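Local coordinates for methylated-DNA--protein-cysteine methyltransferase (Thermococcus kodakarensis, PDB 1MGT) that repairs O6-methylguanine and O4-methylthymine in DNA by transferring the methyl group irreversibly to one of its own cysteines in a suicide reaction, at residues A[25-30]-A[136-141]. Numbering follows the deposited sequence.
Sequences QGIAFA and PIVVPC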
loop_
_atom_site.group_PDB
_atom_site.type_symbol
_atom_site.label_atom_id
_atom_site.label_comp_id
_atom_site.label_asym_id
_atom_site.label_seq_id
_atom_site.Cartn_x
_atom_site.Cartn_y
_atom_site.Cartn_z
ATOM N N GLN A 25 -11.103 1.643 0.513
ATOM C CA GLN A 25 -10.904 2.576 -0.556
ATOM C C GLN A 25 -9.456 3.085 -0.580
ATOM O O GLN A 25 -8.963 3.530 -1.612
ATOM C CB GLN A 25 -11.825 3.815 -0.351
ATOM C CG GLN A 25 -13.308 3.454 -0.560
ATOM C CD GLN A 25 -14.202 4.663 -0.301
ATOM O OE1 GLN A 25 -14.140 5.204 0.795
ATOM N NE2 GLN A 25 -15.002 5.088 -1.280
ATOM N N GLY A 26 -8.819 3.095 0.601
ATOM C CA GLY A 26 -7.426 3.612 0.587
ATOM C C GLY A 26 -6.759 3.343 1.916
ATOM O O GLY A 26 -7.409 3.225 2.970
ATOM N N ILE A 27 -5.428 3.226 1.869
ATOM C CA ILE A 27 -4.648 2.978 3.078
ATOM C C ILE A 27 -3.428 3.884 3.056
ATOM O O ILE A 27 -2.890 4.136 1.975
ATOM C CB ILE A 27 -4.067 1.528 3.078
ATOM C CG1 ILE A 27 -5.193 0.507 3.077
ATOM C CG2 ILE A 27 -3.121 1.323 4.258
ATOM C CD1 ILE A 27 -4.780 -0.913 2.710
ATOM N N ALA A 28 -3.032 4.389 4.234
ATOM C CA ALA A 28 -1.832 5.202 4.317
ATOM C C ALA A 28 -1.137 4.817 5.641
ATOM O O ALA A 28 -1.755 4.302 6.551
ATOM C CB ALA A 28 -2.054 6.701 4.295
ATOM N N PHE A 29 0.170 5.097 5.722
ATOM C CA PHE A 29 0.863 4.787 6.974
ATOM C C PHE A 29 2.024 5.776 7.117
ATOM O O PHE A 29 2.463 6.365 6.139
ATOM C CB PHE A 29 1.333 3.373 7.117
ATOM C CG PHE A 29 2.566 3.005 6.341
ATOM C CD1 PHE A 29 3.782 2.882 6.991
ATOM C CD2 PHE A 29 2.492 2.790 4.976
ATOM C CE1 PHE A 29 4.933 2.521 6.288
ATOM C CE2 PHE A 29 3.642 2.431 4.275
ATOM C CZ PHE A 29 4.843 2.307 4.937
ATOM N N ALA A 30 2.466 5.932 8.365
ATOM C CA ALA A 30 3.571 6.880 8.586
ATOM C C ALA A 30 4.077 6.626 10.019
ATOM O O ALA A 30 3.460 5.857 10.764
ATOM C CB ALA A 30 3.062 8.308 8.475
ATOM N N PRO A 136 -0.997 0.713 -0.058
ATOM C CA PRO A 136 0.355 0.352 0.427
ATOM C C PRO A 136 0.205 -0.678 1.526
ATOM O O PRO A 136 -0.846 -0.866 2.180
ATOM C CB PRO A 136 0.950 1.636 0.924
ATOM C CG PRO A 136 -0.219 2.521 1.228
ATOM C CD PRO A 136 -1.245 2.166 0.180
ATOM N N ILE A 137 1.285 -1.431 1.770
ATOM C CA ILE A 137 1.368 -2.504 2.719
ATOM C C ILE A 137 0.691 -3.764 2.183
ATOM O O ILE A 137 1.360 -4.776 1.911
ATOM C CB ILE A 137 0.891 -2.233 4.148
ATOM C CG1 ILE A 137 1.600 -0.997 4.736
ATOM C CG2 ILE A 137 1.123 -3.458 5.056
ATOM C CD1 ILE A 137 0.900 -0.494 5.995
ATOM N N VAL A 138 -0.612 -3.742 2.000
ATOM C CA VAL A 138 -1.360 -4.898 1.523
ATOM C C VAL A 138 -0.979 -5.216 0.081
ATOM O O VAL A 138 -0.762 -6.418 -0.169
ATOM C CB VAL A 138 -2.857 -4.729 1.763
ATOM C CG1 VAL A 138 -3.077 -4.456 3.270
ATOM C CG2 VAL A 138 -3.403 -3.553 0.989
ATOM N N VAL A 139 -0.928 -4.252 -0.799
ATOM C CA VAL A 139 -0.467 -4.510 -2.218
ATOM C C VAL A 139 1.000 -4.164 -2.012
ATOM O O VAL A 139 1.355 -3.009 -1.685
ATOM C CB VAL A 139 -1.180 -3.602 -3.216
ATOM C CG1 VAL A 139 -0.434 -3.563 -4.552
ATOM C CG2 VAL A 139 -2.607 -4.119 -3.433
ATOM N N PRO A 140 1.877 -5.159 -2.023
ATOM C CA PRO A 140 3.260 -4.919 -1.671
ATOM C C PRO A 140 4.180 -4.248 -2.600
ATOM O O PRO A 140 5.245 -4.827 -2.979
ATOM C CB PRO A 140 3.693 -6.336 -1.220
ATOM C CG PRO A 140 3.023 -7.195 -2.251
ATOM C CD PRO A 140 1.616 -6.581 -2.348
ATOM N N CYS A 141 3.937 -2.957 -2.909
ATOM C CA CYS A 141 4.791 -2.209 -3.809
ATOM C C CYS A 141 6.160 -1.928 -3.199
ATOM O O CYS A 141 7.085 -1.590 -3.962
ATOM C CB CYS A 141 4.087 -0.927 -4.279
ATOM S SG CYS A 141 3.786 0.212 -2.921
#
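P136 lays its ring against the backbone carbonyl of I27, with CD 3.1 Å and CG 3.2 Å from I27 O. Proline has no N-H to offer; its CH2 groups lie on the oxygen instead, in van der Waals contact, and no hydrogen bond joins 25-30 to 136-141. I27 has CG1 anti to the carbonyl carbon (chi1 -62°), and chi2 165° extends CD1 beside P136 O to V138 CG2 at 3.4 Å, tighter than usual for two methyl groups. V138, branched at CB, suits its place by setting a methyl against this end. I27 CG2 rests 3.8 Å from P136 O, so the two branches of one residue serve both P136 and V138.

Two residues along, F29 meets the loop again. Its CG stands between the backbone N and the carbonyl carbon (chi1 76°), and the ring meets the side chain of I137 at an oblique angle, I137 CD1 lying 3.8 Å from F29 CD2. The longer branch of isoleucine brings both CG1 and CD1 to the flat ring, which is broad enough to reach P136 too: P136 CB approaches its edge loosely, 4.4 Å from F29 CE2. An alanine in place of F29 would probably leave I137 CG1 and P136 CB facing a gap and I137 CD1 more loosely held.

A weak V138 N to P136 O bond curls the loop at I137, and I27 pairs through its backbone with P134, holding strand beside loop. F29 also touches Y153, which touches C141, the inferred methyl-accepting nucleophile; I27 and I137 share V67 of helix 63-71. The contact thus joins the N-terminal and DNA-binding regions at the protein's centre: strand 24-30, outermost in its antiparallel sheet, turns I27 and F29 toward the loop between helix 123-131 and strand 144-145, while small A28 points away to L36 and I40 of helix 33-49.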